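Local coordinates for choline binding protein A (Lactobacillus salivarius str. Ren, PDB 5GT1) that probably binds choline on the bacterial cell surface and carries, in the part described here, a zinc-binding domain of peptidase family M23, at residues Asp23-Pro28 with Tyr100-Gln105; Phe56-Asp61 with Gly158-Pro163; Val80-Tyr85 with Glu90-Val95; Lys111-Val116 with Tyr130-His135. All blocks are in the same frame, centred on the assembly; numbering follows the deposited sequence.

Contact 1 (Asp23-Pro28 with Tyr100-Gln105); sequences DTWGWP and YTFVYQ
Trp25 rests the outer rim of its six-membered ring against both Tyr100, just before strand 101-108, and Phe102 within it. All three are buried and form an aromatic cluster. Toward Tyr100 the indole presents its edge to the face of the phenol ring, an offset edge-to-face pair with planes at 70° and CZ2 of Trp25 lying 4.0 Å from CE2 of Tyr100. The approach to Phe102 is oblique, with ring centroids of Trp25 and Phe102 5.9 Å apart, and CZ3 of Trp25 reaches CE1 of Phe102 at 3.8 Å.

The polar part lies within 23-28. NE1 of Trp25 donates a hydrogen bond to OD2 of Asp23 at 3.0 Å, nearly in the indole plane but reaching the carboxylate from above its own plane. This bond helps fix the rotation of the indole, while OD1 of Asp23 is held by His76, whose ring also meets those of Trp25 and Phe102.

Ile167 and Ile171 of helix 163-173 pack on the indole, and Ile140 of strand 135-141 touches both Tyr100 and Phe102. Across this contact the N-terminal loop thus meets Tyr100 and Phe102 through aromatic carbons alone, the indole's one polar atom being satisfied by its own segment.

Contact 2 (Phe56-Asp61 with Gly158-Pro163); sequences FHDGLD and GTWLDP. With ZN (zinc ion), chain B.
Asp58 lies against Trp160, the two side chains side by side and pointing the same way. With chi1 at 69°, CG of Asp58 sits between the backbone N and the carbonyl carbon, and this folds the carboxylate over the indole. CB of Asp58 stands over the five-membered ring, 3.8 Å from its centroid in a CH-pi contact, and OD2 comes down on the same face near NE1 of Trp160 at 3.5 Å. Trp160 NE1 bonds instead to Ala149 O, while CG2 of Thr159 sits against the rim of the opposite face.

Further along, Leu60 and Pro163 meet through aliphatic carbons, CB of Leu60 lying 3.9 Å from CG of Pro163. Between these pairs a water lies within hydrogen-bonding distance of both O of Asp58 and O of Leu161.

On the other side of 56-61 is the zinc ion. His57 has its ring anti to the backbone N (chi1 -174°) and binds the metal through NE2 at 2.1 Å; ND1 is held by Leu42 O, and the two bonds together fix the ring's rotation. OD1 of Asp61 also binds at 2.1 Å, and OD2 accepts a hydrogen bond from a zinc-bound water at 2.7 Å. Three waters and His137 complete the site, a His-Asp-His set as in other M23 metallopeptidases.

Strand 135-141 runs antiparallel to both 56-63 and 160-161, which follow each other along one of its edges, Leu60 bonding to Leu138 and Leu161 to Ile140, while strand 101-108 pairs with its other edge; Ile140 also touches Pro163, where helix 163-173 starts, capped by Asp162.

Contact 3 (Val80-Tyr85 with Glu90-Val95); sequences VTQIGY and ENYVVV
Gln82 and Gly84 pair with Val94 and Tyr92 in the tight middle of an antiparallel hairpin. Val94 N bonds to Gln82 O at 2.8 Å with an almost straight N-H (170°), and Gly84 and Tyr92 exchange bonds. The ring of Tyr92 is turned over Gly84 by a chi1 of 65°, with CA of Gly84 4.1 Å from the ring centroid in a CH-pi contact. At the ring's edge NE2 of Gln82 reaches Tyr92 OH, though the bond is bent and weak. An apolar patch lies on the sheet face carrying Val80, Val93 and Val95, where CG1 of Val80 meets CG1 of Val93.

Toward the solvent side, Tyr85 is exposed and Glu90 partly so, with Asn91 buried. OH of Tyr85 lies 3.0 Å from OE1 of Glu90, but its proton has another acceptor in reach and the bond is unsettled; OE2 of Glu90 is held by Gly88 N. OD1 of Asn91 comes to the edge of the Tyr85 ring; ND2 bonds to Phe108 O.

At the other end Thr81 N bonds to Val94 O at 2.9 Å, and Thr81 and Gln82 both face Val94: a classic beta bulge in the 78-86/92-96 hairpin of the M23 sheet.

Contact 4 (Lys111-Val116 with Tyr130-His135); sequences KGNISV and YRDTSH. With EDO (1,2-ethanediol), chain D.
Tyr130 and Asn113 join two surface loops of the M23 domain, 111-116, which opens with a 3-10 turn, and 130-135, which leads from strand 127-130 to strand 135-141. The backbone supplies the firm link: Tyr130 N donates to Asn113 O at 2.8 Å, with the donor nearly along the C=O axis.

The Tyr130 side chain can be followed outward from this bond. Its CB lies beside the Asn113 amide group. With chi1 at -66°, CG is anti to the carbonyl carbon, and the ring is carried out along the loop toward Ser115. CD2 passes 3.7 Å from O2 of a 1,2-ethanediol molecule, probably from the crystallisation liquor. CE2, the next atom along that edge, comes to 3.4 Å from OG of Ser115, which lies near the ring plane. At the tip, Tyr130 OH is 2.9 Å from a water that also reaches Ser115 OG, so a solvent bridge closes the gap between the two hydroxyls.

Beyond the tyrosine, the side chain of Asp132 crosses that of Asn113 obliquely, carboxylate and amide planes being only 26° apart. Asp132 OD1 takes its main bond from Ser109 OG, which helps to place the carboxylate beside Asn113. Three of the four touching residues are exposed, and the contact lies away from the zinc site. On its outer side, OG of Ser115 is hydrogen-bonded to O1 of the 1,2-ethanediol at 3.0 Å.

Contacts 1, 2 and 3 all reach the same antiparallel sheet, while contact 4 joins loops beside it. Strands 92-96 and 101-108 are neighbours, so contact 3 adjoins contact 1, their centres about 13 Å apart; contact 2 touches contact 1 where Leu161 packs on Tyr100 and Trp160 on Val103. Contact 4 lies about 11 Å from contact 3, centre to centre, and about 21 Å from contact 2, across the middle of the chain. In sequence the spans of contacts 1 and 2 interlock, contact 3 falls within both, and contact 4 within that of contact 2. The N-terminal loop and the C-terminal region thus meet on one sheet, whose strands 56-63 and 135-141 carry the zinc ligands.

Contact 1 (Asp23-Pro28 with Tyr100-Gln105)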
# COMPACT_ATOMS: atom_id res chain seq x y z
N ASP A 23 0.59 17.30 -5.76
CA ASP A 23 1.35 16.33 -4.94
C ASP A 23 0.98 16.35 -3.45
O ASP A 23 1.83 16.58 -2.59
CB ASP A 23 2.87 16.48 -5.14
CG ASP A 23 3.62 15.15 -5.01
OD1 ASP A 23 3.37 14.24 -5.85
OD2 ASP A 23 4.46 15.01 -4.10
N THR A 24 -0.30 16.11 -3.15
CA THR A 24 -0.68 15.89 -1.77
C THR A 24 -0.51 14.41 -1.42
O THR A 24 -0.52 13.52 -2.29
CB THR A 24 -2.09 16.38 -1.42
OG1 THR A 24 -3.05 15.66 -2.19
CG2 THR A 24 -2.22 17.89 -1.70
N TRP A 25 -0.32 14.18 -0.13
CA TRP A 25 -0.15 12.85 0.41
C TRP A 25 -1.03 12.73 1.62
O TRP A 25 -1.42 13.74 2.20
CB TRP A 25 1.29 12.68 0.83
CG TRP A 25 2.26 12.52 -0.30
CD1 TRP A 25 2.86 13.52 -1.07
CD2 TRP A 25 2.81 11.26 -0.81
NE1 TRP A 25 3.73 12.98 -2.00
CE2 TRP A 25 3.74 11.62 -1.89
CE3 TRP A 25 2.63 9.91 -0.48
CZ2 TRP A 25 4.44 10.65 -2.61
CZ3 TRP A 25 3.34 8.95 -1.20
CH2 TRP A 25 4.23 9.31 -2.24
N GLY A 26 -1.32 11.49 2.03
CA GLY A 26 -2.15 11.25 3.21
C GLY A 26 -1.97 9.81 3.67
O GLY A 26 -1.47 8.97 2.93
N TRP A 27 -2.36 9.53 4.91
CA TRP A 27 -2.37 8.15 5.42
C TRP A 27 -3.63 7.42 4.98
O TRP A 27 -4.66 8.06 4.71
CB TRP A 27 -2.25 8.16 6.94
CG TRP A 27 -0.95 8.74 7.39
CD1 TRP A 27 -0.70 10.03 7.89
CD2 TRP A 27 0.36 8.10 7.33
NE1 TRP A 27 0.64 10.19 8.16
CE2 TRP A 27 1.33 9.08 7.84
CE3 TRP A 27 0.81 6.84 6.91
CZ2 TRP A 27 2.69 8.79 7.92
CZ3 TRP A 27 2.18 6.57 7.00
CH2 TRP A 27 3.10 7.52 7.50
N PRO A 28 -3.58 6.09 4.91
CA PRO A 28 -4.77 5.35 4.45
C PRO A 28 -5.92 5.32 5.47
O PRO A 28 -7.08 5.12 5.08
CB PRO A 28 -4.24 3.94 4.17
CG PRO A 28 -3.02 3.81 5.01
CD PRO A 28 -2.42 5.20 5.10
N TYR A 100 4.98 7.31 -9.40
CA TYR A 100 4.88 6.11 -8.54
C TYR A 100 3.77 5.15 -8.90
O TYR A 100 2.71 5.55 -9.38
CB TYR A 100 4.71 6.52 -7.08
CG TYR A 100 5.85 7.33 -6.49
CD1 TYR A 100 7.08 6.73 -6.19
CD2 TYR A 100 5.68 8.69 -6.19
CE1 TYR A 100 8.11 7.48 -5.63
CE2 TYR A 100 6.70 9.44 -5.63
CZ TYR A 100 7.91 8.83 -5.35
OH TYR A 100 8.93 9.57 -4.79
N THR A 101 4.02 3.87 -8.62
CA THR A 101 2.98 2.86 -8.62
C THR A 101 2.67 2.49 -7.16
O THR A 101 3.58 2.12 -6.40
CB THR A 101 3.45 1.60 -9.37
OG1 THR A 101 3.83 1.96 -10.71
CG2 THR A 101 2.33 0.56 -9.41
N PHE A 102 1.40 2.62 -6.79
CA PHE A 102 0.92 2.27 -5.45
C PHE A 102 0.14 0.97 -5.54
O PHE A 102 -0.74 0.83 -6.39
CB PHE A 102 -0.00 3.39 -4.93
CG PHE A 102 0.65 4.75 -4.89
CD1 PHE A 102 1.24 5.22 -3.72
CD2 PHE A 102 0.64 5.59 -6.03
CE1 PHE A 102 1.84 6.48 -3.69
CE2 PHE A 102 1.24 6.83 -6.00
CZ PHE A 102 1.84 7.28 -4.83
N VAL A 103 0.45 0.02 -4.66
CA VAL A 103 -0.30 -1.24 -4.60
C VAL A 103 -1.03 -1.34 -3.26
O VAL A 103 -0.40 -1.30 -2.20
CB VAL A 103 0.62 -2.46 -4.81
CG1 VAL A 103 -0.19 -3.76 -4.86
CG2 VAL A 103 1.44 -2.28 -6.09
N TYR A 104 -2.36 -1.43 -3.29
CA TYR A 104 -3.15 -1.65 -2.08
C TYR A 104 -3.59 -3.10 -2.11
O TYR A 104 -4.36 -3.51 -2.98
CB TYR A 104 -4.40 -0.74 -2.04
CG TYR A 104 -4.09 0.74 -2.13
CD1 TYR A 104 -4.11 1.54 -0.98
CD2 TYR A 104 -3.80 1.34 -3.36
CE1 TYR A 104 -3.82 2.91 -1.05
CE2 TYR A 104 -3.50 2.70 -3.43
CZ TYR A 104 -3.51 3.47 -2.27
OH TYR A 104 -3.23 4.82 -2.35
N GLN A 105 -3.12 -3.90 -1.16
CA GLN A 105 -3.39 -5.34 -1.23
C GLN A 105 -3.78 -5.89 0.15
O GLN A 105 -3.65 -5.19 1.17
CB GLN A 105 -2.15 -6.07 -1.77
CG GLN A 105 -0.99 -6.08 -0.78
CD GLN A 105 0.28 -6.64 -1.37
OE1 GLN A 105 0.76 -6.16 -2.40
NE2 GLN A 105 0.86 -7.64 -0.70

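Contact 2 (Phe56-Asp61 with Gly158-Pro163)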
# COMPACT_ATOMS: atom_id res chain seq x y z
N PHE A 56 12.75 -9.87 4.18
CA PHE A 56 12.44 -8.58 3.57
C PHE A 56 10.94 -8.39 3.41
O PHE A 56 10.23 -9.28 2.92
CB PHE A 56 13.11 -8.45 2.20
CG PHE A 56 12.83 -7.15 1.49
CD1 PHE A 56 13.37 -5.96 1.96
CD2 PHE A 56 12.01 -7.12 0.36
CE1 PHE A 56 13.11 -4.75 1.31
CE2 PHE A 56 11.76 -5.91 -0.30
CZ PHE A 56 12.32 -4.74 0.18
N HIS A 57 10.46 -7.22 3.84
CA HIS A 57 9.05 -6.85 3.69
C HIS A 57 8.98 -5.71 2.69
O HIS A 57 9.52 -4.62 2.95
CB HIS A 57 8.48 -6.43 5.04
CG HIS A 57 6.99 -6.16 5.03
ND1 HIS A 57 6.43 -5.17 5.77
CD2 HIS A 57 5.95 -6.75 4.30
CE1 HIS A 57 5.09 -5.16 5.54
NE2 HIS A 57 4.80 -6.12 4.64
N ASP A 58 8.31 -5.95 1.56
CA ASP A 58 8.31 -5.00 0.44
C ASP A 58 7.24 -3.90 0.55
O ASP A 58 6.92 -3.24 -0.44
CB ASP A 58 8.19 -5.73 -0.93
CG ASP A 58 6.81 -6.38 -1.15
OD1 ASP A 58 6.04 -6.60 -0.18
OD2 ASP A 58 6.49 -6.66 -2.33
N GLY A 59 6.67 -3.73 1.73
CA GLY A 59 5.60 -2.75 1.89
C GLY A 59 5.43 -2.40 3.34
O GLY A 59 6.31 -2.70 4.15
N LEU A 60 4.31 -1.76 3.64
CA LEU A 60 3.98 -1.33 5.00
C LEU A 60 2.59 -1.87 5.34
O LEU A 60 1.64 -1.65 4.59
CB LEU A 60 3.98 0.20 5.06
CG LEU A 60 3.71 0.84 6.44
CD1 LEU A 60 4.77 0.42 7.45
CD2 LEU A 60 3.65 2.36 6.31
N ASP A 61 2.50 -2.59 6.45
CA ASP A 61 1.23 -3.17 6.88
C ASP A 61 0.49 -2.27 7.88
O ASP A 61 1.07 -1.84 8.88
CB ASP A 61 1.46 -4.51 7.56
CG ASP A 61 1.93 -5.59 6.61
OD1 ASP A 61 1.86 -5.40 5.37
OD2 ASP A 61 2.35 -6.65 7.12
N GLY A 158 16.10 -2.08 -4.14
CA GLY A 158 15.67 -0.74 -4.54
C GLY A 158 14.38 -0.71 -5.33
O GLY A 158 13.88 0.37 -5.64
N THR A 159 13.80 -1.87 -5.66
CA THR A 159 12.53 -1.89 -6.39
C THR A 159 11.41 -1.21 -5.57
O THR A 159 10.73 -0.30 -6.06
CB THR A 159 12.10 -3.33 -6.74
OG1 THR A 159 13.09 -3.92 -7.60
CG2 THR A 159 10.76 -3.35 -7.47
N TRP A 160 11.24 -1.67 -4.34
CA TRP A 160 10.20 -1.18 -3.45
C TRP A 160 10.77 -0.15 -2.53
O TRP A 160 11.93 -0.25 -2.11
CB TRP A 160 9.60 -2.34 -2.66
CG TRP A 160 8.89 -3.32 -3.56
CD1 TRP A 160 9.37 -4.55 -4.06
CD2 TRP A 160 7.56 -3.17 -4.14
NE1 TRP A 160 8.43 -5.14 -4.87
CE2 TRP A 160 7.32 -4.36 -4.97
CE3 TRP A 160 6.56 -2.19 -4.06
CZ2 TRP A 160 6.12 -4.55 -5.66
CZ3 TRP A 160 5.37 -2.39 -4.77
CH2 TRP A 160 5.15 -3.55 -5.55
N LEU A 161 9.96 0.86 -2.24
CA LEU A 161 10.35 1.98 -1.40
C LEU A 161 9.57 1.96 -0.09
O LEU A 161 8.47 1.40 -0.03
CB LEU A 161 10.09 3.30 -2.14
CG LEU A 161 10.61 3.36 -3.58
CD1 LEU A 161 10.11 4.60 -4.30
CD2 LEU A 161 12.14 3.28 -3.61
N ASP A 162 10.14 2.57 0.94
CA ASP A 162 9.50 2.60 2.25
C ASP A 162 8.30 3.55 2.22
O ASP A 162 8.49 4.77 2.13
CB ASP A 162 10.51 3.04 3.33
CG ASP A 162 9.93 3.02 4.73
OD1 ASP A 162 8.70 2.79 4.90
OD2 ASP A 162 10.71 3.23 5.68
N PRO A 163 7.06 3.00 2.29
CA PRO A 163 5.90 3.89 2.22
C PRO A 163 5.81 4.82 3.43
O PRO A 163 5.26 5.92 3.30
CB PRO A 163 4.70 2.92 2.21
CG PRO A 163 5.27 1.64 1.68
CD PRO A 163 6.63 1.58 2.32
ZN ZN B . 2.86 -6.85 4.17
O HOH W 1 6.73 -0.49 -0.75
O HOH W 2 2.88 -8.85 5.71
O HOH W 3 3.62 -8.63 2.94
O HOH W 4 1.12 -8.09 4.06

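Contact 3 (Val80-Tyr85 with Glu90-Val95)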
# COMPACT_ATOMS: atom_id res chain seq x y z
N VAL A 80 -6.35 4.46 -11.48
CA VAL A 80 -6.41 3.03 -11.23
C VAL A 80 -6.07 2.30 -12.54
O VAL A 80 -6.75 2.48 -13.55
CB VAL A 80 -7.79 2.61 -10.69
CG1 VAL A 80 -7.86 1.10 -10.46
CG2 VAL A 80 -8.13 3.38 -9.41
N THR A 81 -5.01 1.49 -12.52
CA THR A 81 -4.55 0.79 -13.72
C THR A 81 -4.95 -0.67 -13.72
O THR A 81 -5.11 -1.29 -14.77
CB THR A 81 -3.02 0.90 -13.92
OG1 THR A 81 -2.34 0.46 -12.74
CG2 THR A 81 -2.62 2.33 -14.21
N GLN A 82 -5.11 -1.24 -12.53
CA GLN A 82 -5.30 -2.67 -12.42
C GLN A 82 -6.01 -3.04 -11.14
O GLN A 82 -5.74 -2.49 -10.06
CB GLN A 82 -3.93 -3.36 -12.50
CG GLN A 82 -3.98 -4.86 -12.71
CD GLN A 82 -2.59 -5.45 -12.87
OE1 GLN A 82 -1.81 -5.02 -13.72
NE2 GLN A 82 -2.26 -6.42 -12.03
N ILE A 83 -6.96 -3.97 -11.26
CA ILE A 83 -7.56 -4.61 -10.10
C ILE A 83 -7.47 -6.10 -10.41
O ILE A 83 -7.97 -6.55 -11.46
CB ILE A 83 -9.04 -4.17 -9.90
CG1 ILE A 83 -9.12 -2.64 -9.68
CG2 ILE A 83 -9.69 -4.95 -8.77
CD1 ILE A 83 -10.54 -2.09 -9.62
N GLY A 84 -6.84 -6.85 -9.51
CA GLY A 84 -6.68 -8.28 -9.72
C GLY A 84 -6.63 -9.12 -8.47
O GLY A 84 -6.82 -8.63 -7.35
N TYR A 85 -6.37 -10.40 -8.68
CA TYR A 85 -6.21 -11.35 -7.59
C TYR A 85 -4.95 -12.19 -7.82
O TYR A 85 -4.83 -12.84 -8.86
CB TYR A 85 -7.42 -12.30 -7.48
CG TYR A 85 -7.21 -13.33 -6.40
CD1 TYR A 85 -7.55 -13.04 -5.08
CD2 TYR A 85 -6.61 -14.57 -6.68
CE1 TYR A 85 -7.33 -13.96 -4.07
CE2 TYR A 85 -6.37 -15.49 -5.67
CZ TYR A 85 -6.73 -15.18 -4.37
OH TYR A 85 -6.51 -16.09 -3.36
N GLU A 90 -3.69 -11.39 -2.36
CA GLU A 90 -5.15 -11.55 -2.43
C GLU A 90 -5.72 -10.54 -3.45
O GLU A 90 -5.12 -10.34 -4.51
CB GLU A 90 -5.78 -11.45 -1.04
CG GLU A 90 -5.20 -12.44 -0.02
CD GLU A 90 -5.20 -13.89 -0.51
OE1 GLU A 90 -6.28 -14.39 -0.87
OE2 GLU A 90 -4.12 -14.53 -0.54
N ASN A 91 -6.86 -9.90 -3.15
CA ASN A 91 -7.40 -8.88 -4.05
C ASN A 91 -6.62 -7.56 -3.90
O ASN A 91 -6.44 -7.07 -2.77
CB ASN A 91 -8.90 -8.65 -3.79
CG ASN A 91 -9.71 -9.92 -4.00
OD1 ASN A 91 -9.91 -10.35 -5.12
ND2 ASN A 91 -10.16 -10.53 -2.90
N TYR A 92 -6.14 -7.01 -5.02
CA TYR A 92 -5.33 -5.79 -4.95
C TYR A 92 -5.75 -4.73 -5.96
O TYR A 92 -6.34 -5.03 -7.00
CB TYR A 92 -3.84 -6.12 -5.10
CG TYR A 92 -3.51 -6.70 -6.46
CD1 TYR A 92 -3.11 -5.87 -7.51
CD2 TYR A 92 -3.62 -8.06 -6.70
CE1 TYR A 92 -2.82 -6.38 -8.77
CE2 TYR A 92 -3.33 -8.60 -7.96
CZ TYR A 92 -2.93 -7.75 -8.98
OH TYR A 92 -2.64 -8.25 -10.23
N VAL A 93 -5.43 -3.47 -5.65
CA VAL A 93 -5.68 -2.35 -6.54
C VAL A 93 -4.36 -1.66 -6.80
O VAL A 93 -3.60 -1.42 -5.85
CB VAL A 93 -6.63 -1.33 -5.88
CG1 VAL A 93 -6.92 -0.17 -6.81
CG2 VAL A 93 -7.91 -2.02 -5.45
N VAL A 94 -4.08 -1.37 -8.07
CA VAL A 94 -2.87 -0.64 -8.48
C VAL A 94 -3.27 0.75 -8.98
O VAL A 94 -4.16 0.89 -9.84
CB VAL A 94 -2.08 -1.41 -9.57
CG1 VAL A 94 -0.78 -0.69 -9.93
CG2 VAL A 94 -1.80 -2.84 -9.10
N VAL A 95 -2.65 1.77 -8.40
CA VAL A 95 -2.85 3.16 -8.80
C VAL A 95 -1.50 3.72 -9.26
O VAL A 95 -0.49 3.54 -8.58
CB VAL A 95 -3.38 4.02 -7.62
CG1 VAL A 95 -3.50 5.48 -8.02
CG2 VAL A 95 -4.73 3.50 -7.13

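Contact 4 (Lys111-Val116 with Tyr130-His135)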
# COMPACT_ATOMS: atom_id res chain seq x y z
N LYS A 111 -13.50 -8.88 -4.21
CA LYS A 111 -13.47 -7.73 -5.11
C LYS A 111 -14.61 -6.76 -4.87
O LYS A 111 -14.49 -5.58 -5.19
CB LYS A 111 -13.43 -8.18 -6.58
CG LYS A 111 -12.04 -8.63 -7.03
CD LYS A 111 -12.03 -9.40 -8.35
CE LYS A 111 -10.81 -10.33 -8.39
NZ LYS A 111 -10.24 -10.56 -9.74
N GLY A 112 -15.71 -7.26 -4.32
CA GLY A 112 -16.85 -6.42 -3.98
C GLY A 112 -16.51 -5.39 -2.91
O GLY A 112 -17.19 -4.39 -2.80
N ASN A 113 -15.45 -5.63 -2.14
CA ASN A 113 -14.97 -4.65 -1.15
C ASN A 113 -14.17 -3.50 -1.76
O ASN A 113 -13.82 -2.55 -1.06
CB ASN A 113 -14.19 -5.31 -0.01
CG ASN A 113 -15.09 -5.77 1.11
OD1 ASN A 113 -14.94 -5.36 2.26
ND2 ASN A 113 -16.05 -6.61 0.78
N ILE A 114 -13.90 -3.58 -3.06
CA ILE A 114 -13.16 -2.52 -3.74
C ILE A 114 -14.16 -1.54 -4.35
O ILE A 114 -15.13 -1.95 -5.00
CB ILE A 114 -12.17 -3.09 -4.78
CG1 ILE A 114 -11.12 -3.97 -4.04
CG2 ILE A 114 -11.53 -1.96 -5.58
CD1 ILE A 114 -10.29 -4.90 -4.91
N SER A 115 -13.93 -0.24 -4.14
CA SER A 115 -14.87 0.81 -4.52
C SER A 115 -14.54 1.46 -5.86
O SER A 115 -15.40 2.12 -6.45
CB SER A 115 -14.89 1.91 -3.46
OG SER A 115 -15.29 1.39 -2.22
N VAL A 116 -13.29 1.31 -6.30
CA VAL A 116 -12.81 1.99 -7.50
C VAL A 116 -12.84 1.02 -8.69
O VAL A 116 -12.96 -0.18 -8.49
CB VAL A 116 -11.40 2.60 -7.30
CG1 VAL A 116 -11.44 3.72 -6.26
CG2 VAL A 116 -10.40 1.53 -6.89
N TYR A 130 -12.95 -1.05 1.18
CA TYR A 130 -13.20 -1.26 2.61
C TYR A 130 -12.42 -2.47 3.11
O TYR A 130 -12.55 -3.56 2.56
CB TYR A 130 -14.72 -1.40 2.88
CG TYR A 130 -15.40 -0.09 2.58
CD1 TYR A 130 -15.61 0.84 3.58
CD2 TYR A 130 -15.75 0.25 1.25
CE1 TYR A 130 -16.19 2.07 3.31
CE2 TYR A 130 -16.33 1.49 0.97
CZ TYR A 130 -16.54 2.38 2.00
OH TYR A 130 -17.11 3.60 1.74
N ARG A 131 -11.60 -2.26 4.13
CA ARG A 131 -10.80 -3.35 4.69
C ARG A 131 -11.70 -4.22 5.57
O ARG A 131 -12.32 -3.73 6.51
CB ARG A 131 -9.63 -2.81 5.53
CG ARG A 131 -8.77 -3.90 6.17
CD ARG A 131 -7.72 -3.31 7.12
NE ARG A 131 -8.30 -2.41 8.12
CZ ARG A 131 -7.61 -1.58 8.91
NH1 ARG A 131 -6.27 -1.51 8.85
NH2 ARG A 131 -8.25 -0.80 9.77
N ASP A 132 -11.75 -5.50 5.27
CA ASP A 132 -12.48 -6.42 6.14
C ASP A 132 -11.60 -7.59 6.57
O ASP A 132 -12.10 -8.59 7.07
CB ASP A 132 -13.76 -6.91 5.45
CG ASP A 132 -13.48 -7.68 4.18
OD1 ASP A 132 -14.41 -8.39 3.72
OD2 ASP A 132 -12.36 -7.59 3.63
N THR A 133 -10.29 -7.46 6.35
CA THR A 133 -9.34 -8.46 6.79
C THR A 133 -8.52 -7.85 7.93
O THR A 133 -8.76 -6.71 8.33
CB THR A 133 -8.38 -8.88 5.66
OG1 THR A 133 -7.53 -7.77 5.32
CG2 THR A 133 -9.13 -9.36 4.41
N SER A 134 -7.52 -8.58 8.41
CA SER A 134 -6.73 -8.09 9.53
C SER A 134 -5.79 -6.93 9.16
O SER A 134 -5.29 -6.26 10.05
CB SER A 134 -5.92 -9.22 10.14
OG SER A 134 -4.98 -9.69 9.20
N HIS A 135 -5.50 -6.73 7.86
CA HIS A 135 -4.59 -5.64 7.47
C HIS A 135 -4.63 -5.24 6.03
O HIS A 135 -5.05 -6.02 5.15
CB HIS A 135 -3.13 -5.96 7.83
CG HIS A 135 -2.54 -7.06 6.99
ND1 HIS A 135 -2.97 -8.34 7.06
CD2 HIS A 135 -1.52 -7.03 6.03
CE1 HIS A 135 -2.26 -9.10 6.19
NE2 HIS A 135 -1.38 -8.30 5.56
C1 EDO D . -18.68 -0.17 -3.39
O1 EDO D . -18.24 0.95 -2.62
C2 EDO D . -17.87 -1.39 -2.96
O2 EDO D . -17.61 -1.30 -1.55
O HOH W 5 -16.86 4.07 -1.15